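Local coordinates for protein oxalate biosynthetic component 1 (Burkholderia thailandensis, PDB 5IKY) that produces oxalate under quorum-sensing control as a bifunctional enzyme, combining a serine hydrolase of the alpha/beta hydrolase type with an additional lyase activity, at residues I60-Y66 with D154-L160; L34-R39 with I70-Y75; V676-K680 with L733-S737; L687-V691 with L722-L726. All coordinates share one frame; numbering follows the deposited sequence.

Contact 1: I60-Y66 with D154-L160; sequences IVREYGY and DRIHTYL
His157 turns the edge of its imidazole toward the face of the Tyr66 ring, a T-shaped pair with centroids 5.2 Å apart and planes at 82°. A chi1 of -154° carries His157 CG roughly anti to its backbone N and stands the ring alongside Glu63, its non-hydrogen-bonded partner in the antiparallel pairing of strands 60-64 and 156-160; His157 CD2 lies 3.8 Å from Glu63 CB. Glu63 OE1 and His157 NE2 are 3.6 Å apart, not a hydrogen bond, with the planes 84° to each other; OE2 makes a salt bridge with Arg102. Arg155, extended from CG to NE, lays CD over a face of Tyr66, but its CZ is 5.3 Å from the ring centroid, so any cation-pi attraction is weak; its NH2 bonds Asn243. On the sheet face bearing Ile60, Arg62 and Ile156, Arg62 CG meets Ile156 CD1 at 3.9 Å, the two side chains crossing at about a right angle, while Arg62 NH2 reaches Pro107 O. Six backbone bonds, among them Arg62 N to Thr158 O at 2.8 Å, fix the register. The chemistry implies that main-chain amides align the strands, apolar and aromatic groups pack on the sheet's two faces, and charged ends serve neighbouring segments.

Contact 2: L34-R39 with I70-Y75; sequences LLPADR and IDLTDY
Arg39 approaches Tyr75 in an unexpected way: the guanidinium does not stack on the ring but comes to its edge, NH2 lying near the ring plane and 3.8 Å from Tyr75 CE1. The two planes are 52° apart, and the guanidinium has Tyr75 CD1 over one of its own faces. A bend at chi3 (56°) turns the charged end to the ring's edge. Tyr75 is otherwise held by carbon: Leu34 CD2 sits 3.5 Å from Tyr75 CE2, Leu35 CD2 is likewise 3.5 Å from Tyr75 CD1, and Pro36 CD lies 3.9 Å from Tyr75 CB. Leu34 also meets Ile70 tip to tip, its CD1 being 3.6 Å from Ile70 CG2, and Leu72 CD2 reaches Leu34 CG at 3.7 Å. The segments share no hydrogen bond. Within 70-75, Asp71 OD1 accepts from Thr73 N (3.2 Å) and Thr73 OG1, both on the same side of the carboxylate plane; the first bond makes an Asx turn at the start of the 3-10 segment 72-74. Pro36 occupies the N-cap of helix 37-49, whereas Ile70 and Asp71 form an outer strand paired with strand 99-102; the contact thus joins the start of that helix to the sheet's edge, with Pro240 touching Leu34, Leu35 and Tyr75.

Contact 3: V676-K680 with L733-S737; sequences VDQFK and LRDRS
The side-chain amide of Gln678 donates from NE2 to the main-chain Leu733 O at 2.7 Å, the shortest sound polar bond between the two segments. It crosses from the 3-10 segment 676-678 to the C-terminal end of helix 715-734, where the chain leaves through a type I beta turn from Arg734 to Ser737. The bond is fairly straight, 158° at hydrogen; the donor lies in the carbonyl plane, and Leu733 O is almost in the plane of the Gln678 amide. OE1 of the same amide also lies close to Leu733 O, without bonding. A bend at chi2 (-63°) folds the glutamine chain back so that its amide reaches the end of the helix. There NE2 also packs against Ser737 CB, at 3.4 Å.

Beside this bond Leu733 points toward 676-680. Its CD2 is 3.4 Å from Gln678 O, a carbonyl that also accepts from Arg616, and its CD1 sits 3.9 Å from Phe679 O. Lys680 passes Leu733 at about a right angle with CG 4.0 Å from CD2, then runs on in extended form to bring NZ to Glu688. Arg736 points its guanidinium edge at Asp677 O, but the modelled separation is too short to be trusted. Its link to the Asp677 carboxylate is a long salt bridge, OD2 to NE at 3.8 Å, between side chains sliding past each other in opposite directions. The turn is closed from within by Arg734 O, which accepts Ser737 N at 3.2 Å and, from the same face of its plane, Ser737 OG at 2.8 Å.

Contact 4: L687-V691 with L722-L726; sequences LEYLV and LYHAL
The Tyr723 ring is the flat group of this contact, and Val691 lies over one of its faces: CG1 is 4.1 Å from the ring centroid and only 18° off the normal, a CH-pi contact. The valine is set toward the rim, toward the phenol end, where its CG2 comes to 3.8 Å from Tyr723 OH. With chi1 at -65°, CG1 stands anti to the carbonyl carbon, and this branch both covers the ring and touches Leu722 CB at 3.7 Å. Val691 and Leu722 slide past each other in opposite directions.

Leu687 divides its two methyl groups between two residues about one turn apart on the facing helix. Its CD2 meets Leu722 CD2 at 3.7 Å, while CD1 rests on Ala725 CB, also at 3.7 Å. Beside the small alanine that methyl also comes close to the backbone, with Leu687 CD1 3.7 Å from Leu726 N. Leu726 in turn sends CD1 toward the start of 687-691, 4.0 Å from Glu688 CG, which it crosses at about a right angle. The carboxylate of Glu688 turns elsewhere, to Lys680. No polar bond joins the two segments; the contacts are mostly between carbon atoms. They hold the last turn of helix 682-690 against the middle of helix 715-734 in the cap domain, with Leu558 of helix 554-560 against Leu687, Ile557 of the same helix against Ala725, and Ile564 of helix 562-579 against Leu690.

Contacts 1 and 2 belong to the N-terminal domain, their centres 24 Å apart; strands 60-64 and 70-71 follow each other in the chain, and the segments of the two contacts alternate along it. Contact 1 is buried and governed by backbone pairing, whereas contact 2 is partly exposed and relies on side-chain carbon. Contacts 3 and 4 lie far away, contact 4 across the chain's centre from both. They share helix 715-734, contact 4 nesting inside the loop that contact 3 closes, and the salt bridge from Lys680 NZ to Glu688 OE2 (2.7 Å) joins them. Contact 4 is buried and apolar; contact 3, at the helix end, is more exposed and more polar.

Contact 1: I60-Y66 with D154-L160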
loop_
_atom_site.group_PDB
_atom_site.type_symbol
_atom_site.label_atom_id
_atom_site.label_comp_id
_atom_site.label_asym_id
_atom_site.label_seq_id
_atom_site.Cartn_x
_atom_site.Cartn_y
_atom_site.Cartn_z
ATOM N N ILE A 60 -19.289 -36.330 16.627
ATOM C CA ILE A 60 -18.733 -35.723 17.834
ATOM C C ILE A 60 -18.812 -34.201 17.780
ATOM O O ILE A 60 -18.811 -33.611 16.700
ATOM C CB ILE A 60 -17.267 -36.140 18.057
ATOM C CG1 ILE A 60 -16.393 -35.665 16.897
ATOM C CG2 ILE A 60 -17.160 -37.646 18.224
ATOM C CD1 ILE A 60 -14.946 -36.061 17.033
ATOM N N VAL A 61 -18.880 -33.567 18.948
ATOM C CA VAL A 61 -18.999 -32.114 19.016
ATOM C C VAL A 61 -18.140 -31.514 20.130
ATOM O O VAL A 61 -17.910 -32.139 21.168
ATOM C CB VAL A 61 -20.473 -31.680 19.217
ATOM C CG1 VAL A 61 -20.926 -31.930 20.646
ATOM C CG2 VAL A 61 -20.665 -30.218 18.844
ATOM N N ARG A 62 -17.644 -30.305 19.887
ATOM C CA ARG A 62 -16.962 -29.517 20.904
ATOM C C ARG A 62 -17.692 -28.191 21.053
ATOM O O ARG A 62 -17.482 -27.266 20.267
ATOM C CB ARG A 62 -15.495 -29.287 20.533
ATOM C CG ARG A 62 -14.721 -28.430 21.529
ATOM C CD ARG A 62 -14.453 -29.169 22.832
ATOM N NE ARG A 62 -13.638 -28.375 23.750
ATOM C CZ ARG A 62 -14.123 -27.692 24.782
ATOM N NH1 ARG A 62 -15.422 -27.713 25.042
ATOM N NH2 ARG A 62 -13.305 -26.994 25.561
ATOM N N GLU A 63 -18.565 -28.106 22.051
ATOM C CA GLU A 63 -19.404 -26.927 22.221
ATOM C C GLU A 63 -19.223 -26.270 23.583
ATOM O O GLU A 63 -18.953 -26.943 24.576
ATOM C CB GLU A 63 -20.877 -27.288 22.019
ATOM C CG GLU A 63 -21.405 -28.330 22.993
ATOM C CD GLU A 63 -22.914 -28.467 22.931
ATOM O OE1 GLU A 63 -23.585 -27.491 22.530
ATOM O OE2 GLU A 63 -23.431 -29.548 23.285
ATOM N N TYR A 64 -19.377 -24.950 23.611
ATOM C CA TYR A 64 -19.346 -24.182 24.850
ATOM C C TYR A 64 -19.859 -22.764 24.615
ATOM O O TYR A 64 -19.357 -22.050 23.745
ATOM C CB TYR A 64 -17.930 -24.136 25.432
ATOM C CG TYR A 64 -17.834 -23.411 26.758
ATOM C CD1 TYR A 64 -18.147 -24.055 27.947
ATOM C CD2 TYR A 64 -17.427 -22.082 26.820
ATOM C CE1 TYR A 64 -18.060 -23.398 29.164
ATOM C CE2 TYR A 64 -17.338 -21.418 28.031
ATOM C CZ TYR A 64 -17.656 -22.081 29.197
ATOM O OH TYR A 64 -17.568 -21.424 30.402
ATOM N N GLY A 65 -20.867 -22.368 25.386
ATOM C CA GLY A 65 -21.350 -20.998 25.385
ATOM C C GLY A 65 -22.584 -20.727 24.543
ATOM O O GLY A 65 -22.977 -19.574 24.382
ATOM N N TYR A 66 -23.213 -21.775 24.022
ATOM C CA TYR A 66 -24.324 -21.592 23.088
ATOM C C TYR A 66 -25.681 -22.030 23.635
ATOM O O TYR A 66 -26.654 -22.115 22.883
ATOM C CB TYR A 66 -24.036 -22.340 21.784
ATOM C CG TYR A 66 -23.064 -21.617 20.888
ATOM C CD1 TYR A 66 -23.502 -20.631 20.013
ATOM C CD2 TYR A 66 -21.709 -21.909 20.921
ATOM C CE1 TYR A 66 -22.619 -19.962 19.192
ATOM C CE2 TYR A 66 -20.817 -21.245 20.101
ATOM C CZ TYR A 66 -21.278 -20.270 19.240
ATOM O OH TYR A 66 -20.395 -19.603 18.421
ATOM N N ASP A 154 -14.063 -17.142 22.344
ATOM C CA ASP A 154 -14.503 -17.485 23.698
ATOM C C ASP A 154 -15.753 -18.362 23.696
ATOM O O ASP A 154 -16.242 -18.769 24.750
ATOM C CB ASP A 154 -14.754 -16.220 24.528
ATOM C CG ASP A 154 -15.675 -15.230 23.838
ATOM O OD1 ASP A 154 -16.283 -15.581 22.806
ATOM O OD2 ASP A 154 -15.804 -14.096 24.347
ATOM N N ARG A 155 -16.272 -18.628 22.504
ATOM C CA ARG A 155 -17.328 -19.611 22.312
ATOM C C ARG A 155 -16.819 -20.658 21.337
ATOM O O ARG A 155 -15.868 -20.406 20.598
ATOM C CB ARG A 155 -18.604 -18.970 21.765
ATOM C CG ARG A 155 -19.322 -18.020 22.703
ATOM C CD ARG A 155 -20.485 -17.366 21.971
ATOM N NE ARG A 155 -21.283 -16.501 22.833
ATOM C CZ ARG A 155 -22.611 -16.496 22.855
ATOM N NH1 ARG A 155 -23.262 -15.674 23.668
ATOM N NH2 ARG A 155 -23.290 -17.312 22.060
ATOM N N ILE A 156 -17.447 -21.826 21.327
ATOM C CA ILE A 156 -17.120 -22.829 20.326
ATOM C C ILE A 156 -18.311 -23.748 20.083
ATOM O O ILE A 156 -19.106 -24.012 20.982
ATOM C CB ILE A 156 -15.874 -23.661 20.727
ATOM C CG1 ILE A 156 -15.333 -24.431 19.516
ATOM C CG2 ILE A 156 -16.182 -24.590 21.893
ATOM C CD1 ILE A 156 -13.980 -25.059 19.740
ATOM N N HIS A 157 -18.438 -24.201 18.842
ATOM C CA HIS A 157 -19.502 -25.107 18.446
ATOM C C HIS A 157 -19.075 -25.845 17.185
ATOM O O HIS A 157 -19.585 -25.588 16.096
ATOM C CB HIS A 157 -20.808 -24.346 18.221
ATOM C CG HIS A 157 -22.033 -25.181 18.424
ATOM N ND1 HIS A 157 -22.488 -26.077 17.481
ATOM C CD2 HIS A 157 -22.888 -25.268 19.470
ATOM C CE1 HIS A 157 -23.579 -26.670 17.932
ATOM N NE2 HIS A 157 -23.843 -26.198 19.136
ATOM N N THR A 158 -18.122 -26.757 17.345
ATOM C CA THR A 158 -17.551 -27.486 16.220
ATOM C C THR A 158 -18.009 -28.939 16.216
ATOM O O THR A 158 -17.880 -29.645 17.215
ATOM C CB THR A 158 -16.013 -27.431 16.246
ATOM O OG1 THR A 158 -15.581 -26.092 15.974
ATOM C CG2 THR A 158 -15.431 -28.361 15.203
ATOM N N TYR A 159 -18.541 -29.378 15.080
ATOM C CA TYR A 159 -19.095 -30.720 14.955
ATOM C C TYR A 159 -18.446 -31.488 13.808
ATOM O O TYR A 159 -18.065 -30.906 12.794
ATOM C CB TYR A 159 -20.611 -30.639 14.754
ATOM C CG TYR A 159 -21.277 -31.951 14.393
ATOM C CD1 TYR A 159 -21.468 -32.313 13.067
ATOM C CD2 TYR A 159 -21.727 -32.818 15.379
ATOM C CE1 TYR A 159 -22.076 -33.502 12.729
ATOM C CE2 TYR A 159 -22.339 -34.013 15.051
ATOM C CZ TYR A 159 -22.510 -34.348 13.724
ATOM O OH TYR A 159 -23.118 -35.533 13.389
ATOM N N LEU A 160 -18.322 -32.800 13.981
ATOM C CA LEU A 160 -17.846 -33.674 12.917
ATOM C C LEU A 160 -18.835 -34.813 12.706
ATOM O O LEU A 160 -19.294 -35.432 13.665
ATOM C CB LEU A 160 -16.456 -34.226 13.241
ATOM C CG LEU A 160 -15.305 -33.219 13.202
ATOM C CD1 LEU A 160 -13.996 -33.872 13.610
ATOM C CD2 LEU A 160 -15.188 -32.607 11.822
#

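Contact 2: L34-R39 with I70-Y75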
loop_
_atom_site.group_PDB
_atom_site.type_symbol
_atom_site.label_atom_id
_atom_site.label_comp_id
_atom_site.label_asym_id
_atom_site.label_seq_id
_atom_site.Cartn_x
_atom_site.Cartn_y
_atom_site.Cartn_z
ATOM N N LEU A 34 -38.953 -30.502 19.198
ATOM C CA LEU A 34 -39.603 -29.789 20.287
ATOM C C LEU A 34 -40.551 -28.700 19.771
ATOM O O LEU A 34 -41.440 -28.243 20.489
ATOM C CB LEU A 34 -38.528 -29.193 21.199
ATOM C CG LEU A 34 -38.871 -28.345 22.418
ATOM C CD1 LEU A 34 -37.872 -28.637 23.519
ATOM C CD2 LEU A 34 -38.837 -26.871 22.049
ATOM N N LEU A 35 -40.354 -28.292 18.522
ATOM C CA LEU A 35 -41.200 -27.279 17.893
ATOM C C LEU A 35 -42.563 -27.842 17.497
ATOM O O LEU A 35 -42.722 -29.055 17.373
ATOM C CB LEU A 35 -40.503 -26.700 16.658
ATOM C CG LEU A 35 -39.391 -25.679 16.892
ATOM C CD1 LEU A 35 -38.705 -25.322 15.577
ATOM C CD2 LEU A 35 -39.961 -24.440 17.556
ATOM N N PRO A 36 -43.559 -26.960 17.311
ATOM C CA PRO A 36 -44.819 -27.401 16.705
ATOM C C PRO A 36 -44.595 -27.863 15.266
ATOM O O PRO A 36 -43.658 -27.391 14.619
ATOM C CB PRO A 36 -45.696 -26.145 16.756
ATOM C CG PRO A 36 -45.127 -25.336 17.871
ATOM C CD PRO A 36 -43.646 -25.578 17.814
ATOM N N ALA A 37 -45.444 -28.765 14.783
ATOM C CA ALA A 37 -45.261 -29.405 13.480
ATOM C C ALA A 37 -45.095 -28.411 12.332
ATOM O O ALA A 37 -44.272 -28.617 11.440
ATOM C CB ALA A 37 -46.426 -30.337 13.191
ATOM N N ASP A 38 -45.882 -27.341 12.354
ATOM C CA ASP A 38 -45.810 -26.325 11.310
ATOM C C ASP A 38 -44.457 -25.620 11.324
ATOM O O ASP A 38 -43.751 -25.594 10.316
ATOM C CB ASP A 38 -46.940 -25.306 11.472
ATOM N N ARG A 39 -44.098 -25.058 12.473
ATOM C CA ARG A 39 -42.841 -24.331 12.616
ATOM C C ARG A 39 -41.629 -25.241 12.438
ATOM O O ARG A 39 -40.590 -24.808 11.939
ATOM C CB ARG A 39 -42.778 -23.637 13.979
ATOM C CG ARG A 39 -43.769 -22.494 14.139
ATOM C CD ARG A 39 -43.750 -21.934 15.556
ATOM N NE ARG A 39 -42.416 -21.503 15.966
ATOM C CZ ARG A 39 -42.147 -20.913 17.125
ATOM N NH1 ARG A 39 -43.119 -20.687 17.998
ATOM N NH2 ARG A 39 -40.904 -20.553 17.416
ATOM N N ILE A 70 -35.068 -23.419 27.526
ATOM C CA ILE A 70 -36.200 -23.774 26.684
ATOM C C ILE A 70 -37.501 -23.735 27.473
ATOM O O ILE A 70 -37.740 -24.586 28.329
ATOM C CB ILE A 70 -36.038 -25.175 26.072
ATOM C CG1 ILE A 70 -34.697 -25.293 25.350
ATOM C CG2 ILE A 70 -37.189 -25.475 25.130
ATOM C CD1 ILE A 70 -34.431 -26.668 24.784
ATOM N N ASP A 71 -38.335 -22.742 27.187
ATOM C CA ASP A 71 -39.654 -22.661 27.799
ATOM C C ASP A 71 -40.681 -23.268 26.850
ATOM O O ASP A 71 -40.958 -22.710 25.792
ATOM C CB ASP A 71 -40.017 -21.211 28.130
ATOM C CG ASP A 71 -41.140 -21.107 29.152
ATOM O OD1 ASP A 71 -41.864 -22.105 29.359
ATOM O OD2 ASP A 71 -41.298 -20.021 29.748
ATOM N N LEU A 72 -41.244 -24.409 27.233
ATOM C CA LEU A 72 -42.203 -25.111 26.384
ATOM C C LEU A 72 -43.502 -24.326 26.222
ATOM O O LEU A 72 -44.298 -24.607 25.326
ATOM C CB LEU A 72 -42.497 -26.502 26.945
ATOM C CG LEU A 72 -41.342 -27.501 26.852
ATOM C CD1 LEU A 72 -41.768 -28.870 27.350
ATOM C CD2 LEU A 72 -40.829 -27.585 25.425
ATOM N N THR A 73 -43.710 -23.344 27.095
ATOM C CA THR A 73 -44.863 -22.458 26.997
ATOM C C THR A 73 -44.788 -21.631 25.715
ATOM O O THR A 73 -45.811 -21.243 25.148
ATOM C CB THR A 73 -44.956 -21.522 28.219
ATOM O OG1 THR A 73 -44.821 -22.290 29.421
ATOM C CG2 THR A 73 -46.287 -20.787 28.239
ATOM N N ASP A 74 -43.566 -21.374 25.257
ATOM C CA ASP A 74 -43.339 -20.663 24.003
ATOM C C ASP A 74 -43.855 -21.456 22.805
ATOM O O ASP A 74 -44.149 -20.887 21.753
ATOM C CB ASP A 74 -41.849 -20.365 23.818
ATOM C CG ASP A 74 -41.324 -19.354 24.818
ATOM O OD1 ASP A 74 -42.146 -18.652 25.444
ATOM O OD2 ASP A 74 -40.087 -19.255 24.970
ATOM N N TYR A 75 -43.958 -22.770 22.971
ATOM C CA TYR A 75 -44.348 -23.649 21.876
ATOM C C TYR A 75 -45.620 -24.424 22.209
ATOM O O TYR A 75 -45.758 -25.595 21.854
ATOM C CB TYR A 75 -43.208 -24.617 21.549
ATOM C CG TYR A 75 -41.839 -23.970 21.585
ATOM C CD1 TYR A 75 -41.384 -23.200 20.523
ATOM C CD2 TYR A 75 -41.002 -24.128 22.683
ATOM C CE1 TYR A 75 -40.133 -22.605 20.553
ATOM C CE2 TYR A 75 -39.752 -23.537 22.722
ATOM C CZ TYR A 75 -39.322 -22.779 21.653
ATOM O OH TYR A 75 -38.078 -22.190 21.684
#

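Contact 3: V676-K680 with L733-S737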
loop_
_atom_site.group_PDB
_atom_site.type_symbol
_atom_site.label_atom_id
_atom_site.label_comp_id
_atom_site.label_asym_id
_atom_site.label_seq_id
_atom_site.Cartn_x
_atom_site.Cartn_y
_atom_site.Cartn_z
ATOM N N VAL A 676 -5.131 39.924 2.424
ATOM C CA VAL A 676 -5.609 39.583 1.089
ATOM C C VAL A 676 -4.511 39.698 0.030
ATOM O O VAL A 676 -4.434 38.875 -0.881
ATOM C CB VAL A 676 -6.807 40.471 0.685
ATOM C CG1 VAL A 676 -7.257 40.163 -0.737
ATOM C CG2 VAL A 676 -7.958 40.276 1.661
ATOM N N ASP A 677 -3.648 40.702 0.155
ATOM C CA ASP A 677 -2.596 40.897 -0.840
ATOM C C ASP A 677 -1.410 39.967 -0.583
ATOM O O ASP A 677 -0.379 40.058 -1.251
ATOM C CB ASP A 677 -2.137 42.359 -0.875
ATOM C CG ASP A 677 -1.065 42.663 0.153
ATOM O OD1 ASP A 677 -1.243 42.296 1.335
ATOM O OD2 ASP A 677 -0.038 43.266 -0.227
ATOM N N GLN A 678 -1.564 39.071 0.388
ATOM C CA GLN A 678 -0.595 38.003 0.604
ATOM C C GLN A 678 -1.143 36.684 0.069
ATOM O O GLN A 678 -0.520 35.632 0.227
ATOM C CB GLN A 678 -0.242 37.874 2.088
ATOM C CG GLN A 678 0.868 38.810 2.546
ATOM C CD GLN A 678 2.188 38.540 1.845
ATOM O OE1 GLN A 678 2.749 37.449 1.951
ATOM N NE2 GLN A 678 2.692 39.537 1.127
ATOM N N PHE A 679 -2.315 36.747 -0.559
ATOM C CA PHE A 679 -2.903 35.575 -1.199
ATOM C C PHE A 679 -2.072 35.152 -2.401
ATOM O O PHE A 679 -1.613 35.991 -3.177
ATOM C CB PHE A 679 -4.344 35.845 -1.645
ATOM C CG PHE A 679 -5.352 35.790 -0.532
ATOM C CD1 PHE A 679 -5.002 35.322 0.725
ATOM C CD2 PHE A 679 -6.660 36.195 -0.750
ATOM C CE1 PHE A 679 -5.936 35.271 1.745
ATOM C CE2 PHE A 679 -7.597 36.144 0.265
ATOM C CZ PHE A 679 -7.235 35.681 1.514
ATOM N N LYS A 680 -1.880 33.847 -2.548
ATOM C CA LYS A 680 -1.156 33.308 -3.688
ATOM C C LYS A 680 -1.998 33.422 -4.954
ATOM O O LYS A 680 -3.170 33.042 -4.960
ATOM C CB LYS A 680 -0.776 31.848 -3.437
ATOM C CG LYS A 680 0.106 31.639 -2.220
ATOM C CD LYS A 680 0.236 30.165 -1.876
ATOM C CE LYS A 680 1.118 29.962 -0.657
ATOM N NZ LYS A 680 1.187 28.531 -0.255
ATOM N N LEU A 733 5.980 37.680 -3.468
ATOM C CA LEU A 733 4.951 37.755 -2.439
ATOM C C LEU A 733 5.559 38.057 -1.070
ATOM O O LEU A 733 4.884 38.579 -0.181
ATOM C CB LEU A 733 4.156 36.448 -2.387
ATOM C CG LEU A 733 2.663 36.551 -2.077
ATOM C CD1 LEU A 733 1.967 37.436 -3.100
ATOM C CD2 LEU A 733 2.033 35.170 -2.047
ATOM N N ARG A 734 6.837 37.724 -0.906
ATOM C CA ARG A 734 7.529 37.929 0.361
ATOM C C ARG A 734 8.051 39.360 0.483
ATOM O O ARG A 734 8.182 39.897 1.584
ATOM C CB ARG A 734 8.685 36.936 0.508
ATOM C CG ARG A 734 9.226 36.822 1.925
ATOM C CD ARG A 734 10.466 35.940 1.985
ATOM N NE ARG A 734 10.808 35.583 3.360
ATOM C CZ ARG A 734 11.477 36.372 4.194
ATOM N NH1 ARG A 734 11.881 37.572 3.798
ATOM N NH2 ARG A 734 11.740 35.961 5.428
ATOM N N ASP A 735 8.342 39.971 -0.661
ATOM C CA ASP A 735 8.879 41.327 -0.699
ATOM C C ASP A 735 7.813 42.375 -0.385
ATOM O O ASP A 735 8.131 43.537 -0.137
ATOM C CB ASP A 735 9.505 41.605 -2.067
ATOM C CG ASP A 735 10.719 40.739 -2.338
ATOM O OD1 ASP A 735 10.982 39.814 -1.540
ATOM O OD2 ASP A 735 11.409 40.980 -3.351
ATOM N N ARG A 736 6.550 41.960 -0.399
ATOM C CA ARG A 736 5.446 42.861 -0.086
ATOM C C ARG A 736 4.889 42.594 1.308
ATOM O O ARG A 736 3.821 43.090 1.662
ATOM C CB ARG A 736 4.321 42.725 -1.115
ATOM C CG ARG A 736 4.752 42.870 -2.561
ATOM C CD ARG A 736 3.543 43.122 -3.446
ATOM N NE ARG A 736 2.380 42.354 -3.008
ATOM C CZ ARG A 736 1.987 41.209 -3.555
ATOM N NH1 ARG A 736 2.659 40.690 -4.574
ATOM N NH2 ARG A 736 0.915 40.584 -3.087
ATOM N N SER A 737 5.609 41.801 2.094
ATOM C CA SER A 737 5.150 41.450 3.432
ATOM C C SER A 737 6.087 41.988 4.505
ATOM O O SER A 737 7.178 42.474 4.205
ATOM C CB SER A 737 5.022 39.931 3.572
ATOM O OG SER A 737 6.294 39.305 3.543
#

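Contact 4: L687-V691 with L722-L726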
loop_
_atom_site.group_PDB
_atom_site.type_symbol
_atom_site.label_atom_id
_atom_site.label_comp_id
_atom_site.label_asym_id
_atom_site.label_seq_id
_atom_site.Cartn_x
_atom_site.Cartn_y
_atom_site.Cartn_z
ATOM N N LEU A 687 1.461 25.538 -9.407
ATOM C CA LEU A 687 2.815 25.019 -9.246
ATOM C C LEU A 687 2.933 24.186 -7.977
ATOM O O LEU A 687 3.546 23.117 -7.980
ATOM C CB LEU A 687 3.831 26.162 -9.215
ATOM C CG LEU A 687 4.046 26.931 -10.519
ATOM C CD1 LEU A 687 4.895 28.167 -10.272
ATOM C CD2 LEU A 687 4.690 26.040 -11.564
ATOM N N GLU A 688 2.342 24.685 -6.894
ATOM C CA GLU A 688 2.360 23.985 -5.614
ATOM C C GLU A 688 1.645 22.646 -5.721
ATOM O O GLU A 688 2.048 21.665 -5.100
ATOM C CB GLU A 688 1.716 24.838 -4.517
ATOM C CG GLU A 688 2.566 26.012 -4.053
ATOM C CD GLU A 688 1.996 26.689 -2.819
ATOM O OE1 GLU A 688 0.821 26.431 -2.485
ATOM O OE2 GLU A 688 2.728 27.478 -2.182
ATOM N N TYR A 689 0.582 22.617 -6.517
ATOM C CA TYR A 689 -0.158 21.390 -6.762
ATOM C C TYR A 689 0.686 20.392 -7.550
ATOM O O TYR A 689 0.778 19.220 -7.186
ATOM C CB TYR A 689 -1.461 21.696 -7.507
ATOM C CG TYR A 689 -2.170 20.475 -8.052
ATOM C CD1 TYR A 689 -2.793 19.573 -7.201
ATOM C CD2 TYR A 689 -2.226 20.234 -9.419
ATOM C CE1 TYR A 689 -3.444 18.457 -7.695
ATOM C CE2 TYR A 689 -2.875 19.122 -9.922
ATOM C CZ TYR A 689 -3.483 18.239 -9.056
ATOM O OH TYR A 689 -4.131 17.133 -9.551
ATOM N N LEU A 690 1.312 20.870 -8.623
ATOM C CA LEU A 690 2.102 20.012 -9.503
ATOM C C LEU A 690 3.243 19.299 -8.780
ATOM O O LEU A 690 3.433 18.097 -8.956
ATOM C CB LEU A 690 2.664 20.825 -10.670
ATOM C CG LEU A 690 1.673 21.204 -11.770
ATOM C CD1 LEU A 690 2.336 22.112 -12.792
ATOM C CD2 LEU A 690 1.115 19.957 -12.439
ATOM N N VAL A 691 3.995 20.032 -7.965
ATOM C CA VAL A 691 5.131 19.444 -7.260
ATOM C C VAL A 691 4.681 18.526 -6.126
ATOM O O VAL A 691 5.500 17.856 -5.499
ATOM C CB VAL A 691 6.066 20.525 -6.686
ATOM C CG1 VAL A 691 6.713 21.319 -7.811
ATOM C CG2 VAL A 691 5.306 21.440 -5.738
ATOM N N LEU A 722 9.951 23.689 -12.105
ATOM C CA LEU A 722 8.730 24.030 -11.381
ATOM C C LEU A 722 9.033 24.847 -10.130
ATOM O O LEU A 722 8.374 25.851 -9.861
ATOM C CB LEU A 722 7.958 22.765 -11.005
ATOM C CG LEU A 722 7.285 22.032 -12.163
ATOM C CD1 LEU A 722 6.608 20.758 -11.676
ATOM C CD2 LEU A 722 6.292 22.949 -12.850
ATOM N N TYR A 723 10.032 24.415 -9.367
ATOM C CA TYR A 723 10.426 25.135 -8.160
ATOM C C TYR A 723 11.110 26.454 -8.495
ATOM O O TYR A 723 11.101 27.384 -7.692
ATOM C CB TYR A 723 11.338 24.273 -7.288
ATOM C CG TYR A 723 10.576 23.374 -6.343
ATOM C CD1 TYR A 723 9.777 23.913 -5.342
ATOM C CD2 TYR A 723 10.651 21.990 -6.450
ATOM C CE1 TYR A 723 9.070 23.103 -4.479
ATOM C CE2 TYR A 723 9.949 21.170 -5.585
ATOM C CZ TYR A 723 9.162 21.733 -4.599
ATOM O OH TYR A 723 8.461 20.929 -3.732
ATOM N N HIS A 724 11.704 26.529 -9.682
ATOM C CA HIS A 724 12.296 27.771 -10.163
ATOM C C HIS A 724 11.225 28.850 -10.281
ATOM O O HIS A 724 11.383 29.957 -9.768
ATOM C CB HIS A 724 12.985 27.552 -11.510
ATOM C CG HIS A 724 13.736 28.746 -12.012
ATOM N ND1 HIS A 724 13.110 29.898 -12.440
ATOM C CD2 HIS A 724 15.063 28.961 -12.166
ATOM C CE1 HIS A 724 14.022 30.773 -12.827
ATOM N NE2 HIS A 724 15.214 30.229 -12.673
ATOM N N ALA A 725 10.133 28.514 -10.962
ATOM C CA ALA A 725 9.014 29.434 -11.113
ATOM C C ALA A 725 8.341 29.679 -9.768
ATOM O O ALA A 725 7.872 30.783 -9.487
ATOM C CB ALA A 725 8.011 28.892 -12.120
ATOM N N LEU A 726 8.301 28.640 -8.940
ATOM C CA LEU A 726 7.682 28.724 -7.624
ATOM C C LEU A 726 8.488 29.649 -6.718
ATOM O O LEU A 726 7.924 30.376 -5.903
ATOM C CB LEU A 726 7.558 27.331 -7.000
ATOM C CG LEU A 726 6.420 27.084 -6.006
ATOM C CD1 LEU A 726 6.101 25.599 -5.936
ATOM C CD2 LEU A 726 6.764 27.611 -4.622
#